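Local coordinates for protein member of s1p family of ribosomal proteins (Pyrococcus furiosus, PDB 5YH1) that probably acts as a manganese-binding DHH-family (RecJ-like) exonuclease on nucleic acids, this chain being the DHH part of a longer protein that also carries S1 and zinc-finger regions, at residues A[19-24]-A[44-49]; A[26-31]-A[206-211]; A[328-333]-A[367-372]. All coordinates share one frame; numbering follows the deposited sequence.

Contact 1. Residues A[19-24]-A[44-49]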
ATOM      1  N   ARG A  19     -24.706  -8.625 -34.964  1.00 41.52           N
ATOM      2  CA  ARG A  19     -25.064  -9.260 -33.694  1.00 42.48           C
ATOM      3  C   ARG A  19     -24.962  -8.329 -32.481  1.00 41.55           C
ATOM      4  O   ARG A  19     -25.704  -8.493 -31.514  1.00 40.61           O
ATOM      5  CB  ARG A  19     -24.236 -10.516 -33.415  1.00 43.60           C
ATOM      6  CG  ARG A  19     -24.932 -11.393 -32.386  1.00 45.74           C
ATOM      7  CD  ARG A  19     -24.075 -12.500 -31.826  1.00 46.80           C
ATOM      8  NE  ARG A  19     -24.709 -13.093 -30.649  1.00 47.94           N
ATOM      9  CZ  ARG A  19     -24.291 -14.209 -30.053  1.00 51.52           C
ATOM     10  NH1 ARG A  19     -23.236 -14.876 -30.520  1.00 52.41           N
ATOM     11  NH2 ARG A  19     -24.930 -14.667 -28.982  1.00 51.74           N
ATOM     12  N   ALA A  20     -24.038  -7.374 -32.525  1.00 39.56           N
ATOM     13  CA  ALA A  20     -23.828  -6.460 -31.403  1.00 38.62           C
ATOM     14  C   ALA A  20     -24.964  -5.460 -31.229  1.00 38.06           C
ATOM     15  O   ALA A  20     -25.153  -4.942 -30.134  1.00 36.71           O
ATOM     16  CB  ALA A  20     -22.511  -5.717 -31.563  1.00 39.09           C
ATOM     17  N   GLN A  21     -25.697  -5.168 -32.304  1.00 37.98           N
ATOM     18  CA  GLN A  21     -26.824  -4.235 -32.239  1.00 39.41           C
ATOM     19  C   GLN A  21     -27.738  -4.648 -31.108  1.00 35.25           C
ATOM     20  O   GLN A  21     -28.190  -5.781 -31.082  1.00 34.53           O
ATOM     21  CB  GLN A  21     -27.641  -4.251 -33.535  1.00 41.64           C
ATOM     22  CG  GLN A  21     -26.976  -3.569 -34.713  1.00 45.74           C
ATOM     23  CD  GLN A  21     -26.766  -2.087 -34.492  1.00 48.95           C
ATOM     24  OE1 GLN A  21     -27.521  -1.438 -33.768  1.00 54.80           O
ATOM     25  NE2 GLN A  21     -25.733  -1.542 -35.116  1.00 51.71           N
ATOM     26  N   PRO A  22     -27.998  -3.743 -30.161  1.00 33.75           N
ATOM     27  CA  PRO A  22     -28.952  -4.077 -29.104  1.00 34.99           C
ATOM     28  C   PRO A  22     -30.407  -3.908 -29.560  1.00 34.91           C
ATOM     29  O   PRO A  22     -30.685  -3.093 -30.439  1.00 33.77           O
ATOM     30  CB  PRO A  22     -28.623  -3.058 -28.017  1.00 33.77           C
ATOM     31  CG  PRO A  22     -28.160  -1.864 -28.780  1.00 33.84           C
ATOM     32  CD  PRO A  22     -27.452  -2.383 -30.005  1.00 33.12           C
ATOM     33  N   SER A  23     -31.312  -4.673 -28.955  1.00 35.39           N
ATOM     34  CA  SER A  23     -32.744  -4.461 -29.129  1.00 37.65           C
ATOM     35  C   SER A  23     -33.165  -3.187 -28.418  1.00 38.29           C
ATOM     36  O   SER A  23     -32.555  -2.783 -27.426  1.00 36.36           O
ATOM     37  CB  SER A  23     -33.537  -5.612 -28.523  1.00 38.18           C
ATOM     38  OG  SER A  23     -33.080  -6.844 -29.017  1.00 40.27           O
ATOM     39  N   ASP A  24     -34.225  -2.565 -28.915  1.00 38.76           N
ATOM     40  CA  ASP A  24     -34.816  -1.433 -28.228  1.00 39.25           C
ATOM     41  C   ASP A  24     -35.742  -1.970 -27.144  1.00 37.37           C
ATOM     42  O   ASP A  24     -36.906  -2.239 -27.405  1.00 39.42           O
ATOM     43  CB  ASP A  24     -35.576  -0.541 -29.208  1.00 40.27           C
ATOM     44  CG  ASP A  24     -36.121   0.700 -28.549  1.00 41.55           C
ATOM     45  OD1 ASP A  24     -36.143   0.763 -27.295  1.00 40.49           O
ATOM     46  OD2 ASP A  24     -36.529   1.618 -29.284  1.00 43.36           O
ATOM     47  N   ALA A  44     -23.512   2.777 -26.383  1.00 29.15           N
ATOM     48  CA  ALA A  44     -22.715   2.203 -25.293  1.00 28.32           C
ATOM     49  C   ALA A  44     -22.886   0.692 -25.239  1.00 27.86           C
ATOM     50  O   ALA A  44     -21.908  -0.056 -25.149  1.00 28.37           O
ATOM     51  CB  ALA A  44     -23.103   2.829 -23.955  1.00 27.65           C
ATOM     52  N   ALA A  45     -24.134   0.247 -25.313  1.00 27.45           N
ATOM     53  CA  ALA A  45     -24.443  -1.176 -25.257  1.00 28.07           C
ATOM     54  C   ALA A  45     -23.912  -1.910 -26.483  1.00 28.10           C
ATOM     55  O   ALA A  45     -23.436  -3.032 -26.375  1.00 28.93           O
ATOM     56  CB  ALA A  45     -25.941  -1.396 -25.107  1.00 27.78           C
ATOM     57  N   PHE A  46     -24.000  -1.273 -27.645  1.00 29.89           N
ATOM     58  CA  PHE A  46     -23.415  -1.818 -28.867  1.00 30.37           C
ATOM     59  C   PHE A  46     -21.908  -2.058 -28.700  1.00 29.66           C
ATOM     60  O   PHE A  46     -21.410  -3.143 -29.000  1.00 28.35           O
ATOM     61  CB  PHE A  46     -23.667  -0.883 -30.065  1.00 31.70           C
ATOM     62  CG  PHE A  46     -22.860  -1.237 -31.288  1.00 32.60           C
ATOM     63  CD1 PHE A  46     -23.298  -2.216 -32.168  1.00 33.50           C
ATOM     64  CD2 PHE A  46     -21.650  -0.606 -31.550  1.00 33.48           C
ATOM     65  CE1 PHE A  46     -22.543  -2.553 -33.288  1.00 34.00           C
ATOM     66  CE2 PHE A  46     -20.895  -0.942 -32.665  1.00 33.73           C
ATOM     67  CZ  PHE A  46     -21.343  -1.918 -33.534  1.00 33.65           C
HETATM   68  N   MSE A  47     -21.190  -1.048 -28.218  1.00 29.14           N
HETATM   69  CA  MSE A  47     -19.733  -1.165 -28.058  1.00 30.19           C
HETATM   70  C   MSE A  47     -19.364  -2.241 -27.071  1.00 28.76           C
HETATM   71  O   MSE A  47     -18.432  -3.009 -27.302  1.00 29.32           O
HETATM   72  CB  MSE A  47     -19.143   0.178 -27.653  1.00 32.52           C
HETATM   73  CG  MSE A  47     -19.059   1.080 -28.879  1.00 35.20           C
HETATM   74 SE   MSE A  47     -18.456   2.874 -28.358  0.94 43.64          SE
HETATM   75  CE  MSE A  47     -16.555   2.386 -28.116  1.00 42.28           C
ATOM     76  N   ILE A  48     -20.101  -2.336 -25.971  1.00 28.03           N
ATOM     77  CA  ILE A  48     -19.800  -3.334 -24.951  1.00 26.93           C
ATOM     78  C   ILE A  48     -20.073  -4.739 -25.490  1.00 27.58           C
ATOM     79  O   ILE A  48     -19.216  -5.628 -25.378  1.00 26.17           O
ATOM     80  CB  ILE A  48     -20.537  -3.027 -23.626  1.00 26.87           C
ATOM     81  CG1 ILE A  48     -19.901  -1.794 -22.975  1.00 27.42           C
ATOM     82  CG2 ILE A  48     -20.474  -4.200 -22.662  1.00 27.09           C
ATOM     83  CD1 ILE A  48     -20.728  -1.151 -21.888  1.00 28.10           C
ATOM     84  N   ARG A  49     -21.236  -4.925 -26.111  1.00 28.13           N
ATOM     85  CA  ARG A  49     -21.603  -6.225 -26.690  1.00 28.76           C
ATOM     86  C   ARG A  49     -20.609  -6.662 -27.772  1.00 28.72           C
ATOM     87  O   ARG A  49     -20.272  -7.835 -27.874  1.00 28.50           O
ATOM     88  CB  ARG A  49     -23.024  -6.179 -27.278  1.00 29.75           C
ATOM     89  CG  ARG A  49     -24.148  -6.144 -26.249  1.00 30.57           C
ATOM     90  CD  ARG A  49     -25.475  -5.765 -26.899  1.00 32.14           C
ATOM     91  NE  ARG A  49     -25.829  -6.680 -27.992  1.00 32.76           N
ATOM     92  CZ  ARG A  49     -26.327  -7.904 -27.824  1.00 32.53           C
ATOM     93  NH1 ARG A  49     -26.564  -8.390 -26.619  1.00 33.48           N
ATOM     94  NH2 ARG A  49     -26.597  -8.652 -28.875  1.00 33.56           N
TER
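Arg-49 reaches across from helix 32-53 to the last turn of helix 2-20, capturing two carbonyl oxygens near that helix's C-terminal end. This is a helix C-terminus held by an arginine of the next helix in the chain; the contact pairs helix 2-20 and the loop after it with helix 32-53, next to helix 199-210.

Two hydrogen bonds supply the polar part. Arg-49 NH2 donates to Arg-19 O at 2.8 Å, with the donor lying nearly along the C=O axis. Arg-49 NE donates to Ala-20 O at 2.8 Å, but here the donor stands 52° out of the carbonyl plane. Both oxygens sit at the guanidinium edge and near its plane, so one flat group spans two successive carbonyls; a chi3 of 57° bends the arginine chain and places NE toward Ala-20 O. Its remaining terminal nitrogen, NH1, bonds Ile-210 O of helix 199-210. Carbonyl oxygens near the C-terminal ends of two helices thus accept from one guanidinium, which would be expected to favour its positive charge.

The apolar part centres on Phe-46. Its CG is anti to the backbone N (chi1 168°) and so beside the carbonyl carbon, from where the CD1/CE1 side of the ring meets Ala-20 CB, 3.6 Å from Phe-46 CE1. The Gln-21 amide passes near the ring, Gln-21 NE2 standing 3.8 Å from Phe-46 CE1. At the loop side, Pro-22 continues the packing onto the helix: Pro-22 CD approaches Phe-46 CB at 4.1 Å, while Pro-22 CB rests 4.3 Å from Ala-45 CB.

Contact 2. Residues A[26-31]-A[206-211]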
ATOM      1  N   GLY A  26     -36.598  -0.329 -24.403  1.00 30.25           N
ATOM      2  CA  GLY A  26     -37.174   0.767 -23.643  1.00 31.26           C
ATOM      3  C   GLY A  26     -36.452   0.980 -22.321  1.00 32.98           C
ATOM      4  O   GLY A  26     -35.244   0.724 -22.217  1.00 32.18           O
ATOM      5  N   PHE A  27     -37.204   1.457 -21.323  1.00 32.27           N
ATOM      6  CA  PHE A  27     -36.682   1.761 -19.994  1.00 30.42           C
ATOM      7  C   PHE A  27     -37.608   1.250 -18.894  1.00 30.67           C
ATOM      8  O   PHE A  27     -38.762   0.923 -19.151  1.00 29.49           O
ATOM      9  CB  PHE A  27     -36.496   3.260 -19.849  1.00 29.91           C
ATOM     10  CG  PHE A  27     -35.561   3.847 -20.856  1.00 30.06           C
ATOM     11  CD1 PHE A  27     -34.219   3.500 -20.852  1.00 29.52           C
ATOM     12  CD2 PHE A  27     -36.020   4.742 -21.810  1.00 30.03           C
ATOM     13  CE1 PHE A  27     -33.342   4.043 -21.778  1.00 29.60           C
ATOM     14  CE2 PHE A  27     -35.158   5.282 -22.740  1.00 31.05           C
ATOM     15  CZ  PHE A  27     -33.811   4.935 -22.726  1.00 30.78           C
ATOM     16  N   LEU A  28     -37.095   1.186 -17.667  1.00 30.74           N
ATOM     17  CA  LEU A  28     -37.858   0.675 -16.523  1.00 30.29           C
ATOM     18  C   LEU A  28     -38.845   1.694 -15.964  1.00 29.50           C
ATOM     19  O   LEU A  28     -39.748   1.334 -15.217  1.00 28.65           O
ATOM     20  CB  LEU A  28     -36.912   0.241 -15.405  1.00 30.47           C
ATOM     21  CG  LEU A  28     -36.072  -0.994 -15.694  1.00 31.46           C
ATOM     22  CD1 LEU A  28     -34.958  -1.122 -14.658  1.00 31.98           C
ATOM     23  CD2 LEU A  28     -36.943  -2.239 -15.703  1.00 31.85           C
ATOM     24  N   VAL A  29     -38.648   2.955 -16.330  1.00 29.53           N
ATOM     25  CA  VAL A  29     -39.420   4.076 -15.817  1.00 30.01           C
ATOM     26  C   VAL A  29     -39.702   5.039 -16.968  1.00 32.26           C
ATOM     27  O   VAL A  29     -39.054   4.943 -18.015  1.00 31.62           O
ATOM     28  CB  VAL A  29     -38.624   4.845 -14.744  1.00 30.07           C
ATOM     29  CG1 VAL A  29     -38.255   3.925 -13.587  1.00 30.66           C
ATOM     30  CG2 VAL A  29     -37.367   5.469 -15.340  1.00 30.12           C
ATOM     31  N   LYS A  30     -40.633   5.975 -16.761  1.00 33.90           N
ATOM     32  CA  LYS A  30     -40.882   7.062 -17.714  1.00 35.38           C
ATOM     33  C   LYS A  30     -39.912   8.197 -17.447  1.00 33.25           C
ATOM     34  O   LYS A  30     -39.745   8.615 -16.301  1.00 31.69           O
ATOM     35  CB  LYS A  30     -42.316   7.616 -17.605  1.00 40.96           C
ATOM     36  CG  LYS A  30     -43.419   6.567 -17.487  1.00 47.30           C
ATOM     37  CD  LYS A  30     -44.640   6.922 -18.339  1.00 54.56           C
ATOM     38  CE  LYS A  30     -45.935   6.330 -17.786  1.00 56.25           C
ATOM     39  NZ  LYS A  30     -46.590   7.245 -16.807  1.00 59.20           N
ATOM     40  N   SER A  31     -39.298   8.719 -18.506  1.00 30.84           N
ATOM     41  CA  SER A  31     -38.270   9.740 -18.370  1.00 31.48           C
ATOM     42  C   SER A  31     -37.927  10.343 -19.729  1.00 33.79           C
ATOM     43  O   SER A  31     -37.444   9.640 -20.614  1.00 33.02           O
ATOM     44  CB  SER A  31     -36.991   9.126 -17.775  1.00 31.31           C
ATOM     45  OG  SER A  31     -35.920  10.061 -17.764  1.00 28.88           O
ATOM     46  N   VAL A 206     -28.399   0.788 -19.304  1.00 26.77           N
ATOM     47  CA  VAL A 206     -27.412   0.293 -20.274  1.00 25.63           C
ATOM     48  C   VAL A 206     -27.300  -1.220 -20.178  1.00 25.82           C
ATOM     49  O   VAL A 206     -27.292  -1.917 -21.209  1.00 26.67           O
ATOM     50  CB  VAL A 206     -26.019   0.934 -20.124  1.00 25.74           C
ATOM     51  CG1 VAL A 206     -25.016   0.245 -21.044  1.00 25.73           C
ATOM     52  CG2 VAL A 206     -26.068   2.418 -20.446  1.00 25.31           C
ATOM     53  N   ALA A 207     -27.234  -1.735 -18.953  1.00 25.87           N
ATOM     54  CA  ALA A 207     -27.117  -3.181 -18.748  1.00 26.25           C
ATOM     55  C   ALA A 207     -28.269  -3.961 -19.386  1.00 27.08           C
ATOM     56  O   ALA A 207     -28.066  -5.051 -19.914  1.00 28.00           O
ATOM     57  CB  ALA A 207     -27.022  -3.511 -17.266  1.00 26.25           C
ATOM     58  N   ARG A 208     -29.475  -3.407 -19.324  1.00 28.49           N
ATOM     59  CA  ARG A 208     -30.646  -4.039 -19.939  1.00 28.98           C
ATOM     60  C   ARG A 208     -30.500  -4.115 -21.466  1.00 29.37           C
ATOM     61  O   ARG A 208     -30.895  -5.109 -22.074  1.00 31.82           O
ATOM     62  CB  ARG A 208     -31.936  -3.297 -19.553  1.00 28.96           C
ATOM     63  CG  ARG A 208     -32.315  -3.439 -18.084  1.00 29.26           C
ATOM     64  CD  ARG A 208     -33.526  -2.593 -17.701  1.00 29.95           C
ATOM     65  NE  ARG A 208     -34.657  -2.881 -18.586  1.00 29.74           N
ATOM     66  CZ  ARG A 208     -35.026  -2.143 -19.636  1.00 29.70           C
ATOM     67  NH1 ARG A 208     -34.415  -1.008 -19.949  1.00 29.99           N
ATOM     68  NH2 ARG A 208     -36.039  -2.547 -20.378  1.00 30.29           N
ATOM     69  N   TYR A 209     -29.929  -3.080 -22.078  1.00 28.72           N
ATOM     70  CA  TYR A 209     -29.634  -3.121 -23.509  1.00 29.32           C
ATOM     71  C   TYR A 209     -28.506  -4.099 -23.848  1.00 30.48           C
ATOM     72  O   TYR A 209     -28.537  -4.747 -24.893  1.00 29.68           O
ATOM     73  CB  TYR A 209     -29.309  -1.731 -24.046  1.00 30.29           C
ATOM     74  CG  TYR A 209     -30.531  -0.855 -24.201  1.00 31.90           C
ATOM     75  CD1 TYR A 209     -31.090  -0.216 -23.105  1.00 32.34           C
ATOM     76  CD2 TYR A 209     -31.136  -0.669 -25.442  1.00 31.70           C
ATOM     77  CE1 TYR A 209     -32.200   0.595 -23.229  1.00 32.08           C
ATOM     78  CE2 TYR A 209     -32.252   0.143 -25.573  1.00 32.48           C
ATOM     79  CZ  TYR A 209     -32.785   0.764 -24.457  1.00 32.58           C
ATOM     80  OH  TYR A 209     -33.897   1.571 -24.557  1.00 31.85           O
ATOM     81  N   ILE A 210     -27.514  -4.216 -22.966  1.00 30.06           N
ATOM     82  CA  ILE A 210     -26.438  -5.176 -23.178  1.00 29.42           C
ATOM     83  C   ILE A 210     -26.992  -6.590 -23.144  1.00 30.66           C
ATOM     84  O   ILE A 210     -26.666  -7.397 -24.010  1.00 29.98           O
ATOM     85  CB  ILE A 210     -25.309  -5.030 -22.126  1.00 29.21           C
ATOM     86  CG1 ILE A 210     -24.547  -3.728 -22.359  1.00 28.80           C
ATOM     87  CG2 ILE A 210     -24.347  -6.209 -22.195  1.00 29.89           C
ATOM     88  CD1 ILE A 210     -23.745  -3.264 -21.166  1.00 29.43           C
ATOM     89  N   ASN A 211     -27.817  -6.886 -22.141  1.00 30.98           N
ATOM     90  CA  ASN A 211     -28.323  -8.238 -21.937  1.00 31.94           C
ATOM     91  C   ASN A 211     -29.730  -8.229 -21.323  1.00 32.56           C
ATOM     92  O   ASN A 211     -29.883  -8.303 -20.105  1.00 32.21           O
ATOM     93  CB  ASN A 211     -27.351  -9.035 -21.056  1.00 31.87           C
ATOM     94  CG  ASN A 211     -27.713 -10.501 -20.962  1.00 32.20           C
ATOM     95  OD1 ASN A 211     -28.713 -10.942 -21.522  1.00 34.01           O
ATOM     96  ND2 ASN A 211     -26.904 -11.264 -20.252  1.00 32.16           N
TER
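Gly-26 O takes donors from two consecutive residues of helix 199-210. Arg-208 NH1 gives it a nearly straight bond of 3.0 Å, with an N-H...O angle of 174°; the oxygen lies in the guanidinium plane, whereas the donor stands 44° above the carbonyl plane. Tyr-209 OH is nearer, 2.8 Å from Gly-26 O, yet the hydrogen bond it donates is weak.

Partners outside the two segments also hold the guanidinium. Glu-205 pairs with Arg-208 NH1 and also accepts from Leu-28 N, Glu-215 pairs with Arg-208 NE, and Arg-208 NH2 donates to Val-25 O. Every nitrogen of the guanidinium therefore has a partner, which fixes its rotation, and the two carboxylates probably stabilise its charge. The arginine chain bends at chi3, which places NE on the Leu-28 side.

In the fold, the segment 26-31 is the linker between helices 2-20 and 32-53, laid against the C-terminal turns of a helix in the DHH-family domain. Gly-26 has a positive phi, a conformation glycine adopts readily.

Two apolar contacts accompany these bonds. Leu-28 crosses the aliphatic part of the arginine obliquely, Leu-28 CG lying 3.6 Å from Arg-208 CD. Phe-27 and Tyr-209 meet with their ring planes 52° apart and centroids separated by 5.9 Å. Tyr-209 OH lies over one face of the Phe-27 ring, offset toward the rim, 3.8 Å from Phe-27 CE1; that same Phe-27 CE1 is 3.9 Å from Tyr-209 CE1.

Contact 3. Residues A[328-333]-A[367-372]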
ATOM      1  N   THR A 328     -18.914  25.016  11.751  1.00 26.45           N
ATOM      2  CA  THR A 328     -17.506  24.709  11.487  1.00 26.87           C
ATOM      3  C   THR A 328     -17.004  23.659  12.466  1.00 26.09           C
ATOM      4  O   THR A 328     -17.392  23.647  13.636  1.00 24.76           O
ATOM      5  CB  THR A 328     -16.616  25.953  11.599  1.00 27.46           C
ATOM      6  OG1 THR A 328     -16.744  26.498  12.914  1.00 28.78           O
ATOM      7  CG2 THR A 328     -17.023  26.997  10.577  1.00 27.29           C
ATOM      8  N   ILE A 329     -16.158  22.768  11.962  1.00 25.23           N
ATOM      9  CA  ILE A 329     -15.573  21.709  12.772  1.00 25.62           C
ATOM     10  C   ILE A 329     -14.179  21.372  12.256  1.00 24.71           C
ATOM     11  O   ILE A 329     -13.977  21.127  11.065  1.00 24.49           O
ATOM     12  CB  ILE A 329     -16.477  20.451  12.812  1.00 24.99           C
ATOM     13  CG1 ILE A 329     -15.809  19.298  13.566  1.00 25.77           C
ATOM     14  CG2 ILE A 329     -16.864  19.992  11.416  1.00 25.81           C
ATOM     15  CD1 ILE A 329     -15.612  19.569  15.039  1.00 25.89           C
ATOM     16  N   ASP A 330     -13.226  21.384  13.176  1.00 24.79           N
ATOM     17  CA  ASP A 330     -11.847  20.996  12.894  1.00 24.23           C
ATOM     18  C   ASP A 330     -11.745  19.482  13.026  1.00 24.88           C
ATOM     19  O   ASP A 330     -11.612  18.954  14.139  1.00 24.05           O
ATOM     20  CB  ASP A 330     -10.914  21.689  13.884  1.00 24.59           C
ATOM     21  CG  ASP A 330      -9.438  21.431  13.594  1.00 25.14           C
ATOM     22  OD1 ASP A 330      -9.102  20.350  13.044  1.00 23.60           O
ATOM     23  OD2 ASP A 330      -8.626  22.317  13.937  1.00 24.16           O
ATOM     24  N   VAL A 331     -11.815  18.789  11.895  1.00 25.39           N
ATOM     25  CA  VAL A 331     -11.772  17.335  11.893  1.00 28.64           C
ATOM     26  C   VAL A 331     -10.354  16.746  11.970  1.00 31.77           C
ATOM     27  O   VAL A 331     -10.213  15.539  11.989  1.00 34.68           O
ATOM     28  CB  VAL A 331     -12.547  16.712  10.711  1.00 29.42           C
ATOM     29  CG1 VAL A 331     -14.012  17.123  10.772  1.00 30.12           C
ATOM     30  CG2 VAL A 331     -11.939  17.094   9.366  1.00 30.66           C
ATOM     31  N   GLU A 332      -9.321  17.578  12.020  1.00 33.23           N
ATOM     32  CA  GLU A 332      -7.991  17.089  12.382  1.00 36.22           C
ATOM     33  C   GLU A 332      -7.876  16.997  13.910  1.00 33.40           C
ATOM     34  O   GLU A 332      -7.445  15.982  14.426  1.00 32.16           O
ATOM     35  CB  GLU A 332      -6.890  17.995  11.823  1.00 38.62           C
ATOM     36  CG  GLU A 332      -5.487  17.376  11.786  1.00 43.48           C
ATOM     37  CD  GLU A 332      -5.313  16.215  10.784  1.00 46.72           C
ATOM     38  OE1 GLU A 332      -4.257  15.549  10.855  1.00 50.95           O
ATOM     39  OE2 GLU A 332      -6.197  15.956   9.924  1.00 47.07           O
ATOM     40  N   LEU A 333      -8.266  18.055  14.624  1.00 31.98           N
ATOM     41  CA  LEU A 333      -8.163  18.073  16.086  1.00 31.05           C
ATOM     42  C   LEU A 333      -9.218  17.230  16.808  1.00 31.61           C
ATOM     43  O   LEU A 333      -8.933  16.666  17.872  1.00 30.04           O
ATOM     44  CB  LEU A 333      -8.235  19.502  16.623  1.00 31.40           C
ATOM     45  CG  LEU A 333      -7.092  20.462  16.293  1.00 31.95           C
ATOM     46  CD1 LEU A 333      -7.262  21.745  17.093  1.00 30.90           C
ATOM     47  CD2 LEU A 333      -5.729  19.834  16.568  1.00 32.50           C
ATOM     48  N   LEU A 367     -18.973  23.406   7.297  1.00 25.15           N
ATOM     49  CA  LEU A 367     -17.588  23.435   6.831  1.00 25.38           C
ATOM     50  C   LEU A 367     -16.726  22.595   7.768  1.00 24.43           C
ATOM     51  O   LEU A 367     -16.527  22.957   8.923  1.00 23.77           O
ATOM     52  CB  LEU A 367     -17.096  24.873   6.828  1.00 27.11           C
ATOM     53  CG  LEU A 367     -15.612  25.083   6.535  1.00 28.98           C
ATOM     54  CD1 LEU A 367     -15.348  24.915   5.054  1.00 29.15           C
ATOM     55  CD2 LEU A 367     -15.199  26.469   7.003  1.00 31.08           C
ATOM     56  N   ALA A 368     -16.219  21.475   7.268  1.00 24.44           N
ATOM     57  CA  ALA A 368     -15.341  20.600   8.049  1.00 24.73           C
ATOM     58  C   ALA A 368     -13.932  20.684   7.499  1.00 25.13           C
ATOM     59  O   ALA A 368     -13.714  20.348   6.343  1.00 26.24           O
ATOM     60  CB  ALA A 368     -15.834  19.168   7.981  1.00 24.37           C
ATOM     61  N   TYR A 369     -12.971  21.109   8.317  1.00 25.49           N
ATOM     62  CA  TYR A 369     -11.622  21.375   7.811  1.00 24.91           C
ATOM     63  C   TYR A 369     -10.511  20.605   8.528  1.00 25.08           C
ATOM     64  O   TYR A 369     -10.604  20.286   9.716  1.00 23.34           O
ATOM     65  CB  TYR A 369     -11.323  22.873   7.850  1.00 25.08           C
ATOM     66  CG  TYR A 369     -11.367  23.502   9.220  1.00 25.81           C
ATOM     67  CD1 TYR A 369     -10.228  23.548  10.029  1.00 26.41           C
ATOM     68  CD2 TYR A 369     -12.542  24.069   9.708  1.00 26.61           C
ATOM     69  CE1 TYR A 369     -10.272  24.133  11.287  1.00 26.57           C
ATOM     70  CE2 TYR A 369     -12.594  24.656  10.962  1.00 26.99           C
ATOM     71  CZ  TYR A 369     -11.462  24.684  11.745  1.00 27.37           C
ATOM     72  OH  TYR A 369     -11.521  25.268  12.984  1.00 28.75           O
ATOM     73  N   GLY A 370      -9.466  20.306   7.767  1.00 26.24           N
ATOM     74  CA  GLY A 370      -8.210  19.777   8.305  1.00 26.68           C
ATOM     75  C   GLY A 370      -7.090  20.788   8.117  1.00 25.72           C
ATOM     76  O   GLY A 370      -7.358  21.971   7.918  1.00 24.85           O
ATOM     77  N   PRO A 371      -5.824  20.328   8.174  1.00 26.48           N
ATOM     78  CA  PRO A 371      -4.686  21.238   7.987  1.00 26.10           C
ATOM     79  C   PRO A 371      -4.698  21.944   6.631  1.00 26.05           C
ATOM     80  O   PRO A 371      -4.380  23.123   6.561  1.00 25.46           O
ATOM     81  CB  PRO A 371      -3.456  20.306   8.057  1.00 26.61           C
ATOM     82  CG  PRO A 371      -3.935  19.040   8.668  1.00 26.92           C
ATOM     83  CD  PRO A 371      -5.390  18.922   8.292  1.00 26.78           C
ATOM     84  N   ASP A 372      -5.063  21.209   5.578  1.00 26.32           N
ATOM     85  CA  ASP A 372      -4.901  21.672   4.200  1.00 28.09           C
ATOM     86  C   ASP A 372      -6.094  21.342   3.284  1.00 27.37           C
ATOM     87  O   ASP A 372      -5.951  21.295   2.063  1.00 24.96           O
ATOM     88  CB  ASP A 372      -3.613  21.069   3.614  1.00 30.20           C
ATOM     89  CG  ASP A 372      -3.625  19.556   3.618  1.00 31.73           C
ATOM     90  OD1 ASP A 372      -4.588  18.950   4.138  1.00 31.67           O
ATOM     91  OD2 ASP A 372      -2.663  18.963   3.111  1.00 36.16           O
TER
HETATM   92  O   HOH W   1     -14.416  25.127  14.162  1.00 42.07           O
HETATM   93  O   HOH W   2      -9.339  24.706  14.740  1.00 41.05           O
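Ile-329 bonds both Leu-367 and Tyr-369, its N donating to Leu-367 O and its O accepting from Tyr-369 N at 2.9 Å, and so straddles two residues of the partner strand, as in parallel pairing. The axes of the short strand segments 328-330 and 367-369, both in a mixed sheet, come within 4.8 Å of each other and diverge by 14°. Val-331 N then bonds Tyr-369 O just past the strand end. These are the two strands of a beta-alpha-beta unit, connected through helix 343-358.

The face turned to that helix is packed with apolar groups. Ile-329 CG2 lies 3.7 Å from Ala-368 CB, and Val-331 CG1 meets the same methyl at 3.9 Å, while helix residues Ile-350, Leu-346 and Ser-347 approach from beyond.

The other face, bearing Thr-328, Asp-330, Leu-367 and Tyr-369, instead holds two waters, although Arg-423 and Leu-427 of helix 423-435 also touch it. Tyr-369 CG stands between the backbone N and the carbonyl carbon (chi1 61°), and the ring leans across the neighbouring strand. Asp-330 CA packs over one ring face as a CH-pi contact, 4.0 Å from the centroid of the Tyr-369 ring. One water links Tyr-369 OH with Thr-328 OG1, and another links it with Asp-330, donating to Asp-330 OD2 at 2.6 Å. Beyond the strand ends, the side chain of Glu-332 crosses Pro-371 at about a right angle, with Glu-332 OE2 3.5 Å from Pro-371 CD; Glu-332 OE1 forms a salt bridge with Lys-337.

Asp-330 OD1 accepts from Glu-332 N at 3.0 Å, an Asx turn, and from Leu-333 N. Thus one carboxylate divides its work: OD1 shapes the chain leaving the strand, while OD2 accepts a hydrogen bond from a water, an engagement of both oxygens that would be expected to favour the ionised form.

Overall arrangement
From the N terminus, helix 2-20 ends in contact 1, which closes a short loop by bringing residues 19-24 back against helix 32-53. The linker inside that loop then enters contact 2, whose partner on helix 199-210 lies some 175 residues later, so the two contacts cross along the chain. They also touch in space, with centres about 12 Å apart, and together tie the N-terminal helices to the DHH-family domain. Contact 3 follows in series, closing the local beta-alpha-beta loop within the C-terminal mixed sheet. Its centre lies about 48 Å from that of contact 1 and 43 Å from that of contact 2, across the chain's centre.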